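Local coordinates for penicillin-binding protein 2B (Streptococcus pneumoniae, PDB 2WAD), which probably acts as a transpeptidase that cross-links peptides of adjacent glycan strands in peptidoglycan as part of the elongasome, and binds penicillin, at residues A[227-232]-A[312-317]; A[266-271]-A[493-498]; A[306-311]-A[545-550]; A[318-323]-A[667-672]; A[342-347]-A[375-380]. All blocks are in the same frame, centred on the assembly; numbering follows the deposited sequence. Where two conformers were deposited one is given.

Following the chain from its N terminus, contact 1 joins 227-232 to the start of helix 314-334. Before it closes at 312-317, contacts 2 and 3 open at 266-271 and 306-311, so both cross it and each other. They close at 493-498 and 545-550, joining N-terminal segments to the transpeptidase part. Contact 4 opens just after contact 1 has closed; it crosses contacts 2 and 3 and closes near the C terminus, where helix 661-676 returns beside helix 314-334. Contact 5 is the short loop, from strand 342-348 to helix 376-379, nested inside contacts 2, 3 and 4. These crossings interlock the N-terminal part with the transpeptidase domain.

Contact 1 (A[227-232]-A[312-317]); sequences ETSLSS and IDLAFQ
The flat carboxamide of Gln-317 presents one face to Leu-230, whose CD2 stands over the amide carbon CD at 3.9 Å. NE2 donates to the carbonyl of Met-358 in strand 355-363, and a water makes a weak further link from NE2 to the carbonyl oxygen of Ser-229. A bend at chi2 (92°) gives the glutamine chain its turn, so that its aliphatic part also serves as packing surface: CG lies 3.5 Å from Ser-229 OG. That hydroxyl has its polar partner in Asp-318, one residue further along the helix. The segment 312-317 is the start of helix 314-334 in the transpeptidase region, with Asp-313 as N-cap: its OD1 accepts from Ala-315 N at 3.0 Å through the anti lone pair. Facing it, residues 228-231 form a type I turn that belongs to the N-terminal part of the protein and projects Leu-230 into the groove between Ile-312 and the first helical turn. Leucine suits this place because its fork lets both methyls pack on Ile-312 while CD1 also reaches Leu-314 and CD2 the glutamine. CD2 meets Ile-312 CD1 at 3.9 Å, while CD1 approaches Leu-314 CD1 at 3.2 Å, closer than carbon atoms normally come. Leu-314 has an unusual chi1 of -107°, so the detail of that last approach is doubtful. The turn is pinned by Thr-228 O, which accepts from both the backbone N and the OG of Ser-231.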
# COMPACT_ATOMS: atom_id res chain seq x y z
N GLU A 227 3.78 13.77 -11.45
CA GLU A 227 3.14 14.51 -10.37
C GLU A 227 1.62 14.36 -10.41
O GLU A 227 0.95 14.93 -11.26
CB GLU A 227 3.58 15.98 -10.39
CG GLU A 227 5.08 16.14 -10.12
CD GLU A 227 5.44 17.53 -9.60
OE1 GLU A 227 4.76 18.51 -9.97
OE2 GLU A 227 6.42 17.63 -8.82
N THR A 228 1.08 13.55 -9.52
CA THR A 228 -0.37 13.36 -9.45
C THR A 228 -0.70 13.02 -8.02
O THR A 228 0.20 12.74 -7.22
CB THR A 228 -0.87 12.24 -10.41
OG1 THR A 228 -0.60 10.96 -9.85
CG2 THR A 228 -0.20 12.34 -11.78
N SER A 229 -1.99 13.03 -7.71
CA SER A 229 -2.48 12.82 -6.35
C SER A 229 -2.41 11.35 -5.97
O SER A 229 -2.56 11.02 -4.80
CB SER A 229 -3.93 13.29 -6.26
OG SER A 229 -4.73 12.61 -7.22
N LEU A 230 -2.15 10.49 -6.95
CA LEU A 230 -1.91 9.06 -6.75
C LEU A 230 -0.45 8.63 -6.77
O LEU A 230 -0.17 7.43 -6.77
CB LEU A 230 -2.68 8.22 -7.78
CG LEU A 230 -4.20 8.33 -7.68
CD1 LEU A 230 -4.87 7.60 -8.81
CD2 LEU A 230 -4.69 7.83 -6.33
N SER A 231 0.48 9.59 -6.76
CA SER A 231 1.91 9.27 -6.79
C SER A 231 2.40 8.50 -5.56
O SER A 231 3.18 7.56 -5.70
CB SER A 231 2.79 10.50 -7.08
OG SER A 231 2.78 11.40 -5.98
N SER A 232 1.96 8.86 -4.37
CA SER A 232 2.40 8.16 -3.16
C SER A 232 2.07 6.66 -3.18
O SER A 232 2.77 5.85 -2.57
CB SER A 232 1.77 8.80 -1.92
OG SER A 232 0.36 8.96 -2.08
N ILE A 312 -9.34 3.87 -9.26
CA ILE A 312 -9.47 5.27 -8.86
C ILE A 312 -9.34 6.21 -10.04
O ILE A 312 -8.42 6.08 -10.86
CB ILE A 312 -8.39 5.71 -7.84
CG1 ILE A 312 -8.42 4.83 -6.58
CG2 ILE A 312 -8.60 7.19 -7.48
CD1 ILE A 312 -7.19 4.96 -5.73
N ASP A 313 -10.26 7.16 -10.12
CA ASP A 313 -10.17 8.22 -11.10
C ASP A 313 -9.48 9.44 -10.50
O ASP A 313 -9.89 9.95 -9.47
CB ASP A 313 -11.59 8.56 -11.56
CG ASP A 313 -11.59 9.37 -12.82
OD1 ASP A 313 -11.23 10.56 -12.73
OD2 ASP A 313 -11.91 8.80 -13.88
N LEU A 314 -8.41 9.92 -11.12
CA LEU A 314 -7.72 11.10 -10.63
C LEU A 314 -8.63 12.28 -10.27
O LEU A 314 -8.40 12.93 -9.25
CB LEU A 314 -6.69 11.58 -11.66
CG LEU A 314 -5.19 11.40 -11.44
CD1 LEU A 314 -4.91 10.01 -10.93
CD2 LEU A 314 -4.43 11.67 -12.73
N ALA A 315 -9.62 12.58 -11.12
CA ALA A 315 -10.49 13.73 -10.94
C ALA A 315 -11.30 13.55 -9.66
O ALA A 315 -11.38 14.47 -8.84
CB ALA A 315 -11.42 13.94 -12.17
N PHE A 316 -11.89 12.37 -9.48
CA PHE A 316 -12.57 12.06 -8.23
C PHE A 316 -11.63 12.20 -7.02
O PHE A 316 -11.92 12.90 -6.04
CB PHE A 316 -13.28 10.69 -8.25
CG PHE A 316 -14.14 10.47 -7.05
CD1 PHE A 316 -15.21 11.31 -6.78
CD2 PHE A 316 -13.84 9.46 -6.14
CE1 PHE A 316 -15.98 11.13 -5.63
CE2 PHE A 316 -14.60 9.28 -5.00
CZ PHE A 316 -15.67 10.11 -4.74
N GLN A 317 -10.47 11.57 -7.12
CA GLN A 317 -9.50 11.64 -6.03
C GLN A 317 -9.09 13.08 -5.72
O GLN A 317 -8.93 13.43 -4.55
CB GLN A 317 -8.29 10.74 -6.31
CG GLN A 317 -7.14 10.88 -5.30
CD GLN A 317 -7.21 9.90 -4.13
OE1 GLN A 317 -8.11 9.07 -4.06
NE2 GLN A 317 -6.22 9.96 -3.25
O HOH W 1 -3.84 12.40 -3.05

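Contact 2 (A[266-271]-A[493-498]); sequences SYLEKQ and IDLPDE
The backbones come nearest where Tyr-267 meets Leu-495, with their CA atoms 5.4 Å apart. Tyr-267, with a positive phi of 51°, leads into the helical residues that follow, while the facing chain has no regular structure and folds through an inverse gamma turn centred on Asp-494. Beyond that turn Pro-496 lays its ring against the helix: CD is 3.6 Å from the carbonyl oxygen of Tyr-267, and CG lies beside the backbone of the same residue. A rigid, compact ring suits a place where side chain and main chain meet so directly. Next to it, the leucines cross obliquely through their CD2 methyls, Leu-268 CD2 to Leu-495 CD2 being 3.8 Å; the latter methyl also sits at the edge of the Tyr-267 ring, near its plane. Gln-271 reaches across with CG anti to the backbone N (chi1 -173°), and the bend at chi2 directs CD toward the main chain, where the carboxamide packs against residues 494-496. Gln-271 CG is 3.3 Å from Asp-494 O and NE2 3.3 Å from Pro-496 N, a nitrogen that has no hydrogen to share. The carboxylate of Asp-494 is used elsewhere, by Tyr-272 OH and by the backbone N atoms of Ile-546 and Val-547. The helix of the N-terminal part is fitted to this transpeptidase loop by van der Waals contact, while directional bonding goes to the residues around it.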
# COMPACT_ATOMS: atom_id res chain seq x y z
N SER A 266 8.18 -0.85 -3.61
CA SER A 266 7.14 -0.38 -2.69
C SER A 266 5.75 -0.28 -3.34
O SER A 266 5.63 -0.08 -4.55
CB SER A 266 7.56 0.96 -2.08
OG SER A 266 7.60 1.95 -3.09
N TYR A 267 4.71 -0.43 -2.53
CA TYR A 267 3.32 -0.21 -2.94
C TYR A 267 2.89 -0.94 -4.20
O TYR A 267 3.29 -2.09 -4.40
CB TYR A 267 3.00 1.29 -2.91
CG TYR A 267 3.35 1.85 -1.55
CD1 TYR A 267 4.42 2.73 -1.39
CD2 TYR A 267 2.65 1.43 -0.41
CE1 TYR A 267 4.77 3.21 -0.12
CE2 TYR A 267 2.99 1.90 0.84
CZ TYR A 267 4.05 2.79 0.97
OH TYR A 267 4.41 3.26 2.21
N LEU A 268 2.13 -0.29 -5.07
CA LEU A 268 1.68 -0.93 -6.31
C LEU A 268 2.80 -1.52 -7.18
O LEU A 268 2.64 -2.61 -7.75
CB LEU A 268 0.79 0.01 -7.15
CG LEU A 268 -0.56 0.48 -6.62
CD1 LEU A 268 -1.26 1.35 -7.67
CD2 LEU A 268 -1.44 -0.73 -6.24
N GLU A 269 3.94 -0.83 -7.31
CA GLU A 269 4.99 -1.32 -8.21
C GLU A 269 5.46 -2.65 -7.68
O GLU A 269 5.79 -3.55 -8.45
CB GLU A 269 6.20 -0.38 -8.31
CG GLU A 269 5.97 0.95 -9.00
CD GLU A 269 6.17 0.90 -10.49
OE1 GLU A 269 6.12 -0.20 -11.09
OE2 GLU A 269 6.38 1.98 -11.08
N LYS A 270 5.50 -2.79 -6.36
CA LYS A 270 5.90 -4.04 -5.74
C LYS A 270 4.79 -5.08 -5.81
O LYS A 270 5.02 -6.22 -6.18
CB LYS A 270 6.36 -3.81 -4.30
CG LYS A 270 6.85 -5.08 -3.59
CD LYS A 270 7.51 -4.75 -2.25
CE LYS A 270 7.55 -5.97 -1.37
NZ LYS A 270 8.61 -5.82 -0.35
N GLN A 271 3.59 -4.69 -5.41
CA GLN A 271 2.47 -5.63 -5.39
C GLN A 271 2.25 -6.34 -6.73
O GLN A 271 1.97 -7.53 -6.77
CB GLN A 271 1.20 -4.92 -4.93
CG GLN A 271 0.05 -5.83 -4.71
CD GLN A 271 0.21 -6.65 -3.44
OE1 GLN A 271 -0.64 -7.50 -3.13
NE2 GLN A 271 1.29 -6.40 -2.70
N ILE A 493 -6.41 -5.74 1.20
CA ILE A 493 -6.12 -4.74 0.17
C ILE A 493 -4.82 -5.09 -0.57
O ILE A 493 -3.91 -5.66 0.04
CB ILE A 493 -6.05 -3.32 0.72
CG1 ILE A 493 -6.15 -2.31 -0.43
CG2 ILE A 493 -4.81 -3.12 1.57
CD1 ILE A 493 -6.07 -0.90 0.03
N ASP A 494 -4.77 -4.78 -1.87
CA ASP A 494 -3.65 -5.13 -2.74
C ASP A 494 -2.45 -4.18 -2.60
O ASP A 494 -2.00 -3.55 -3.58
CB ASP A 494 -4.14 -5.24 -4.20
CG ASP A 494 -4.90 -3.98 -4.69
OD1 ASP A 494 -5.40 -3.16 -3.87
OD2 ASP A 494 -5.08 -3.87 -5.94
N LEU A 495 -1.93 -4.08 -1.38
CA LEU A 495 -0.70 -3.35 -1.12
C LEU A 495 0.14 -4.25 -0.22
O LEU A 495 -0.42 -5.07 0.49
CB LEU A 495 -0.97 -2.00 -0.42
CG LEU A 495 -1.63 -0.90 -1.26
CD1 LEU A 495 -2.01 0.31 -0.42
CD2 LEU A 495 -0.80 -0.48 -2.47
N PRO A 496 1.47 -4.14 -0.29
CA PRO A 496 2.31 -5.14 0.40
C PRO A 496 2.08 -5.26 1.90
O PRO A 496 2.07 -6.36 2.44
CB PRO A 496 3.76 -4.71 0.09
CG PRO A 496 3.67 -3.58 -0.90
CD PRO A 496 2.23 -3.31 -1.23
N ASP A 497 1.86 -4.13 2.58
CA ASP A 497 1.81 -4.09 4.04
C ASP A 497 0.81 -3.09 4.61
O ASP A 497 1.04 -1.88 4.56
CB ASP A 497 3.20 -3.78 4.61
CG ASP A 497 3.26 -3.91 6.12
OD1 ASP A 497 2.61 -4.83 6.67
OD2 ASP A 497 3.95 -3.09 6.76
N GLU A 498 -0.29 -3.56 5.19
CA GLU A 498 -1.26 -2.67 5.81
C GLU A 498 -1.14 -2.83 7.33
O GLU A 498 -0.85 -3.92 7.83
CB GLU A 498 -2.67 -3.07 5.37
CG GLU A 498 -3.01 -4.51 5.70
CD GLU A 498 -4.42 -4.89 5.34
OE1 GLU A 498 -4.62 -6.02 4.85
OE2 GLU A 498 -5.33 -4.06 5.52

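Contact 3 (A[306-311]-A[545-550]); sequences KNIKLT and HIVEGI. Unlike the reference sequence in segment 306-311: Lys-306 (reference Asn). Unlike the reference sequence in segment 545-550: His-545 (reference Arg).
Ile-308, Leu-310 and Val-547 form an apolar cluster. Val-547 is the bump: its CG2 nestles against both side chains of the neighbouring strand, 3.7 Å from Ile-308 CD1 and 4.0 Å from Leu-310 CD2. Ile-308 and Val-547, both beta-branched, cross at about a right angle; Ile-63 of strand 63-64 touches both Ile-308 and Leu-310. Ile-308 and Ile-550 form a non-hydrogen-bonded pair with both side chains on one face (Ile-308 CG2 to Ile-550 CG1 4.2 Å). Strands 307-310 and 547-550 run antiparallel in a mixed sheet. At Lys-309 the register slips by one in a classic beta bulge, Glu-548 and Gly-549 both facing it. Lys-309 O takes a short bond from Glu-548 N (2.6 Å) and a weak one from Gly-549 N; Lys-309 N gives to Gly-549 O at 3.1 Å, nearly straight at 165°. Glycine suits the second bulge position, where a beta carbon would be crowded by Glu-548 OE2. Beyond the bulge Thr-311 N bonds Ile-546 O at 2.7 Å. The Thr-311 methyl CG2 settles in a hollow between Glu-548 CB, at 3.6 Å, and the ring of His-545, which it meets obliquely; that ring is tied to Val-547 O through ND1. Lys-309 and Glu-548 lie side by side, yet NZ and OE2 stay 4.5 Å apart and OE2 bonds Tyr-551 OH. Their attraction is likely a modest addition to a pairing carried by the backbone.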
# COMPACT_ATOMS: atom_id res chain seq x y z
N LYS A 306 3.11 -5.92 -18.91
CA LYS A 306 1.70 -5.57 -19.08
C LYS A 306 1.39 -4.38 -18.18
O LYS A 306 2.23 -3.99 -17.36
CB LYS A 306 0.76 -6.74 -18.78
CG LYS A 306 0.95 -7.99 -19.67
CD LYS A 306 1.26 -7.64 -21.12
CE LYS A 306 1.69 -8.84 -21.94
NZ LYS A 306 2.17 -8.44 -23.31
N ASN A 307 0.21 -3.80 -18.37
CA ASN A 307 -0.18 -2.58 -17.68
C ASN A 307 -1.30 -2.90 -16.71
O ASN A 307 -2.06 -3.85 -16.94
CB ASN A 307 -0.66 -1.52 -18.69
CG ASN A 307 0.31 -1.33 -19.85
OD1 ASN A 307 0.03 -1.73 -20.97
ND2 ASN A 307 1.46 -0.72 -19.58
N ILE A 308 -1.39 -2.13 -15.63
CA ILE A 308 -2.54 -2.20 -14.74
C ILE A 308 -3.29 -0.87 -14.83
O ILE A 308 -2.66 0.19 -14.93
CB ILE A 308 -2.14 -2.47 -13.27
CG1 ILE A 308 -1.11 -1.45 -12.80
CG2 ILE A 308 -1.59 -3.88 -13.13
CD1 ILE A 308 -0.82 -1.45 -11.30
N LYS A 309 -4.62 -0.95 -14.80
CA LYS A 309 -5.49 0.22 -14.72
C LYS A 309 -6.17 0.23 -13.35
O LYS A 309 -6.79 -0.75 -12.94
CB LYS A 309 -6.53 0.18 -15.85
CG LYS A 309 -7.57 1.31 -15.85
CD LYS A 309 -8.25 1.47 -17.22
CE LYS A 309 -9.56 0.69 -17.33
NZ LYS A 309 -10.53 1.22 -18.34
N LEU A 310 -6.04 1.35 -12.64
CA LEU A 310 -6.62 1.47 -11.30
C LEU A 310 -8.12 1.70 -11.32
O LEU A 310 -8.70 2.06 -12.34
CB LEU A 310 -5.97 2.59 -10.51
CG LEU A 310 -4.45 2.68 -10.57
CD1 LEU A 310 -4.00 3.72 -9.55
CD2 LEU A 310 -3.85 1.30 -10.33
N THR A 311 -8.72 1.49 -10.16
CA THR A 311 -10.15 1.68 -9.97
C THR A 311 -10.39 3.15 -9.64
O THR A 311 -11.53 3.60 -9.72
CB THR A 311 -10.65 0.85 -8.77
OG1 THR A 311 -9.85 1.15 -7.62
CG2 THR A 311 -10.55 -0.64 -9.05
N HIS A 545 -9.73 -3.38 -3.60
CA HIS A 545 -8.70 -3.56 -4.61
C HIS A 545 -8.57 -2.23 -5.36
O HIS A 545 -9.59 -1.63 -5.73
CB HIS A 545 -8.92 -4.79 -5.52
CG HIS A 545 -10.19 -4.77 -6.32
ND1 HIS A 545 -10.24 -4.32 -7.62
CD2 HIS A 545 -11.43 -5.21 -6.03
CE1 HIS A 545 -11.47 -4.45 -8.08
NE2 HIS A 545 -12.22 -4.99 -7.13
N ILE A 546 -7.33 -1.77 -5.49
CA ILE A 546 -7.02 -0.51 -6.13
C ILE A 546 -6.84 -0.72 -7.64
O ILE A 546 -7.06 0.19 -8.45
CB ILE A 546 -5.73 0.07 -5.53
CG1 ILE A 546 -5.89 0.36 -4.05
CG2 ILE A 546 -5.33 1.35 -6.26
CD1 ILE A 546 -4.59 0.39 -3.25
N VAL A 547 -6.41 -1.92 -8.02
CA VAL A 547 -6.25 -2.27 -9.43
C VAL A 547 -7.54 -2.84 -10.00
O VAL A 547 -8.18 -3.67 -9.36
CB VAL A 547 -5.08 -3.24 -9.64
CG1 VAL A 547 -5.08 -3.71 -11.09
CG2 VAL A 547 -3.74 -2.56 -9.29
N GLU A 548 -7.92 -2.38 -11.19
CA GLU A 548 -9.19 -2.78 -11.82
C GLU A 548 -8.98 -3.90 -12.82
O GLU A 548 -9.84 -4.79 -12.93
CB GLU A 548 -9.90 -1.60 -12.51
CG GLU A 548 -11.19 -1.94 -13.28
CD GLU A 548 -10.93 -2.45 -14.70
OE1 GLU A 548 -11.73 -3.26 -15.23
OE2 GLU A 548 -9.92 -2.06 -15.33
N GLY A 549 -7.87 -3.87 -13.54
CA GLY A 549 -7.59 -4.93 -14.51
C GLY A 549 -6.16 -4.92 -15.02
O GLY A 549 -5.43 -3.96 -14.82
N ILE A 550 -5.73 -6.02 -15.64
CA ILE A 550 -4.43 -6.03 -16.30
C ILE A 550 -4.68 -5.89 -17.79
O ILE A 550 -5.54 -6.58 -18.33
CB ILE A 550 -3.66 -7.32 -16.02
CG1 ILE A 550 -3.35 -7.44 -14.52
CG2 ILE A 550 -2.42 -7.39 -16.88
CD1 ILE A 550 -4.10 -8.55 -13.82

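Contact 4 (A[318-323]-A[667-672]); sequences DSVDAL and RDIINL
Two antiparallel helices, 314-334 and 661-676, meet here through Leu-323, Ser-319 and Val-320 on one and Asp-668, Ile-669 and Leu-672 on the other. Their short segments run at 156° to each other with axes 10.5 Å apart, a spacing that leaves the side chains to bridge the gap. Leu-323 does most of this. With CG anti to the backbone N (chi1 -173°), it projects across the interface and inserts CD2 among three residues: Ile-669 CG1 at 3.5 Å, Asp-668 CB at 3.7 Å and Leu-672 CD1 at 4.0 Å. Leucine, long and forked, suits the role. In transpeptidases and beta-lactamases the helices at the two ends of the domain characteristically pack together on one face of the central antiparallel sheet, and this pair fits that plan: Val-320 touches Ser-357 and Ser-359 of one strand, Ile-670 touches Ala-636 and Ala-638 of another. On the side toward the sheet, Val-320 CG1 meets Ile-669 CD1 at 4.2 Å, the two side chains crossing at about a right angle. Ser-319 is small enough to admit Leu-672, whose CD2 comes to 4.0 Å from OG; that hydroxyl bonds the carbonyl of Phe-316 one turn back. Asp-668 meets the leucine mainly through CB. Its OD2 is gripped side-on by NE (2.9 Å) and NH2 of Arg-667, both from the same face of the carboxylate, and OD1 bonds Tyr-327 OH of the opposing helix.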
# COMPACT_ATOMS: atom_id res chain seq x y z
N ASP A 318 -8.94 13.92 -6.75
CA ASP A 318 -8.57 15.32 -6.59
C ASP A 318 -9.66 16.06 -5.83
O ASP A 318 -9.38 16.91 -4.97
CB ASP A 318 -8.38 16.02 -7.94
CG ASP A 318 -7.10 15.60 -8.66
OD1 ASP A 318 -6.23 14.95 -8.05
OD2 ASP A 318 -6.97 15.95 -9.84
N SER A 319 -10.91 15.77 -6.16
CA SER A 319 -12.00 16.52 -5.57
C SER A 319 -12.25 16.09 -4.12
O SER A 319 -12.53 16.92 -3.25
CB SER A 319 -13.23 16.55 -6.50
OG SER A 319 -13.94 15.34 -6.47
N VAL A 320 -12.05 14.82 -3.81
CA VAL A 320 -12.01 14.42 -2.39
C VAL A 320 -10.87 15.10 -1.58
O VAL A 320 -11.10 15.61 -0.49
CB VAL A 320 -12.02 12.89 -2.22
CG1 VAL A 320 -11.99 12.50 -0.75
CG2 VAL A 320 -13.26 12.35 -2.89
N ASP A 321 -9.64 15.09 -2.10
CA ASP A 321 -8.52 15.81 -1.48
C ASP A 321 -8.89 17.28 -1.17
O ASP A 321 -8.60 17.79 -0.09
CB ASP A 321 -7.30 15.77 -2.42
CG ASP A 321 -6.67 14.37 -2.55
OD1 ASP A 321 -5.79 14.21 -3.41
OD2 ASP A 321 -6.99 13.41 -1.81
N ALA A 322 -9.53 17.97 -2.11
CA ALA A 322 -9.91 19.38 -1.93
C ALA A 322 -10.94 19.54 -0.83
O ALA A 322 -10.81 20.44 0.01
CB ALA A 322 -10.43 20.00 -3.27
N LEU A 323 -11.94 18.67 -0.83
CA LEU A 323 -12.97 18.68 0.21
C LEU A 323 -12.33 18.55 1.59
O LEU A 323 -12.56 19.38 2.50
CB LEU A 323 -13.98 17.55 -0.05
CG LEU A 323 -15.23 17.49 0.82
CD1 LEU A 323 -16.14 18.68 0.45
CD2 LEU A 323 -15.95 16.17 0.59
N ARG A 667 -21.40 12.89 3.41
CA ARG A 667 -22.45 13.26 2.47
C ARG A 667 -21.87 13.92 1.24
O ARG A 667 -22.27 13.63 0.11
CB ARG A 667 -23.35 14.27 3.20
CG ARG A 667 -24.44 14.90 2.32
CD ARG A 667 -24.99 16.11 3.06
NE ARG A 667 -24.01 17.20 3.02
CZ ARG A 667 -23.92 18.14 3.96
NH1 ARG A 667 -24.73 18.09 5.00
NH2 ARG A 667 -23.01 19.11 3.85
N ASP A 668 -20.96 14.86 1.45
CA ASP A 668 -20.45 15.63 0.32
C ASP A 668 -19.57 14.75 -0.57
O ASP A 668 -19.47 15.03 -1.76
CB ASP A 668 -19.63 16.83 0.78
CG ASP A 668 -20.47 17.96 1.35
OD1 ASP A 668 -19.86 18.92 1.85
OD2 ASP A 668 -21.71 17.90 1.33
N ILE A 669 -18.90 13.76 0.02
CA ILE A 669 -18.18 12.79 -0.81
C ILE A 669 -19.16 11.95 -1.61
O ILE A 669 -18.92 11.66 -2.78
CB ILE A 669 -17.24 11.86 -0.01
CG1 ILE A 669 -16.05 12.64 0.55
CG2 ILE A 669 -16.72 10.71 -0.90
CD1 ILE A 669 -15.31 11.94 1.70
N ILE A 670 -20.27 11.56 -0.99
CA ILE A 670 -21.28 10.80 -1.72
C ILE A 670 -21.87 11.62 -2.86
O ILE A 670 -22.02 11.11 -3.98
CB ILE A 670 -22.34 10.18 -0.77
CG1 ILE A 670 -21.66 9.07 0.06
CG2 ILE A 670 -23.52 9.56 -1.55
CD1 ILE A 670 -22.56 8.36 1.01
N ASN A 671 -22.22 12.89 -2.61
CA ASN A 671 -22.79 13.74 -3.65
C ASN A 671 -21.74 13.93 -4.75
O ASN A 671 -22.07 13.94 -5.92
CB ASN A 671 -23.14 15.14 -3.12
CG ASN A 671 -24.42 15.18 -2.32
OD1 ASN A 671 -25.25 14.29 -2.42
ND2 ASN A 671 -24.61 16.27 -1.57
N LEU A 672 -20.48 14.10 -4.37
CA LEU A 672 -19.43 14.29 -5.38
C LEU A 672 -19.40 13.10 -6.32
O LEU A 672 -19.34 13.25 -7.54
CB LEU A 672 -18.06 14.52 -4.76
CG LEU A 672 -17.73 15.95 -4.33
CD1 LEU A 672 -16.53 16.02 -3.38
CD2 LEU A 672 -17.53 16.90 -5.53

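Contact 5 (A[342-347]-A[375-380]); sequences GVYAVA and LGTVTN
Tyr-344 is where strand 342-347 first meets the short helix 376-379. Its ring carbon CE1 comes to 3.7 Å from Gly-376 CA, an approach oblique to the ring, and CD1 lies near the Thr-377 backbone. Glycine suits that spot, because a beta carbon there would collide with the tyrosine ring at CE1. The phenol OH bonds Asp-373 OD2, so the same side chain packs on Gly-376 and ties down the chain leading to it. Next, Ala-345 turns its methyl away and offers only its carbonyl oxygen, 4.0 Å from Thr-377 CG2. Val-346 again faces the helix. Its CG2, anti to the carbonyl carbon, meets both CB and CG2 of Thr-377 at 3.5 Å, a tight fit for the methyl pair. Beta-branched threonine serves both needs here: its methyl joins the apolar packing while OG1 bonds the carbonyl of Ser-374. The strand is a central one of the antiparallel sheet, bonded to 355-363 on one side and 645-650 on the other. Helix 525-536 also packs on Tyr-344 and Val-346, while the Val-343 and Ala-345 side chains touch helix 314-334.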
# COMPACT_ATOMS: atom_id res chain seq x y z
N GLY A 342 -5.20 15.14 11.70
CA GLY A 342 -5.49 15.19 10.27
C GLY A 342 -6.87 14.62 10.00
O GLY A 342 -7.62 14.45 10.93
N VAL A 343 -7.19 14.34 8.74
CA VAL A 343 -8.53 13.85 8.42
C VAL A 343 -8.35 12.87 7.26
O VAL A 343 -7.48 13.10 6.41
CB VAL A 343 -9.49 15.01 8.08
CG1 VAL A 343 -8.96 15.77 6.89
CG2 VAL A 343 -10.94 14.49 7.79
N TYR A 344 -9.12 11.78 7.25
CA TYR A 344 -8.93 10.69 6.29
C TYR A 344 -10.30 10.21 5.81
O TYR A 344 -11.25 10.22 6.57
CB TYR A 344 -8.16 9.53 6.97
CG TYR A 344 -6.76 9.97 7.34
CD1 TYR A 344 -5.68 9.77 6.47
CD2 TYR A 344 -6.53 10.65 8.53
CE1 TYR A 344 -4.41 10.21 6.78
CE2 TYR A 344 -5.25 11.12 8.84
CZ TYR A 344 -4.20 10.91 7.96
OH TYR A 344 -2.95 11.38 8.26
N ALA A 345 -10.38 9.79 4.55
CA ALA A 345 -11.61 9.30 3.95
C ALA A 345 -11.23 8.23 2.96
O ALA A 345 -10.26 8.39 2.23
CB ALA A 345 -12.36 10.41 3.21
N VAL A 346 -12.01 7.16 2.92
CA VAL A 346 -11.82 6.07 1.97
C VAL A 346 -13.23 5.77 1.48
O VAL A 346 -14.16 5.62 2.28
CB VAL A 346 -11.25 4.76 2.63
CG1 VAL A 346 -11.32 3.57 1.66
CG2 VAL A 346 -9.81 4.94 3.07
N ALA A 347 -13.39 5.75 0.17
CA ALA A 347 -14.65 5.38 -0.46
C ALA A 347 -14.45 4.08 -1.22
O ALA A 347 -13.47 3.95 -1.97
CB ALA A 347 -15.08 6.50 -1.47
N LEU A 375 -1.57 7.34 2.07
CA LEU A 375 -1.17 6.05 2.67
C LEU A 375 -1.60 5.97 4.12
O LEU A 375 -1.66 4.88 4.68
CB LEU A 375 0.34 5.82 2.56
CG LEU A 375 0.81 5.68 1.10
CD1 LEU A 375 2.32 5.68 1.03
CD2 LEU A 375 0.19 4.45 0.40
N GLY A 376 -1.94 7.10 4.73
CA GLY A 376 -2.48 7.09 6.09
C GLY A 376 -3.70 6.21 6.24
O GLY A 376 -3.97 5.66 7.31
N THR A 377 -4.42 6.03 5.14
CA THR A 377 -5.65 5.26 5.13
C THR A 377 -5.40 3.79 5.45
O THR A 377 -6.28 3.14 5.96
CB THR A 377 -6.39 5.36 3.78
OG1 THR A 377 -5.51 4.96 2.72
CG2 THR A 377 -6.88 6.79 3.52
N VAL A 378 -4.22 3.28 5.11
CA VAL A 378 -3.86 1.88 5.35
C VAL A 378 -2.77 1.75 6.41
O VAL A 378 -2.48 0.64 6.85
CB VAL A 378 -3.41 1.14 4.08
CG1 VAL A 378 -4.56 0.94 3.07
CG2 VAL A 378 -2.22 1.86 3.41
N THR A 379 -2.16 2.85 6.85
CA THR A 379 -1.04 2.72 7.78
C THR A 379 -1.22 3.29 9.19
O THR A 379 -0.49 2.90 10.09
CB THR A 379 0.32 3.17 7.15
OG1 THR A 379 0.35 4.59 7.08
CG2 THR A 379 0.52 2.65 5.72
N ASN A 380 -2.18 4.18 9.40
CA ASN A 380 -2.35 4.81 10.70
C ASN A 380 -3.66 4.42 11.35
O ASN A 380 -4.62 4.10 10.67
CB ASN A 380 -2.26 6.33 10.58
CG ASN A 380 -0.88 6.79 10.15
OD1 ASN A 380 0.10 6.61 10.87
ND2 ASN A 380 -0.80 7.36 8.98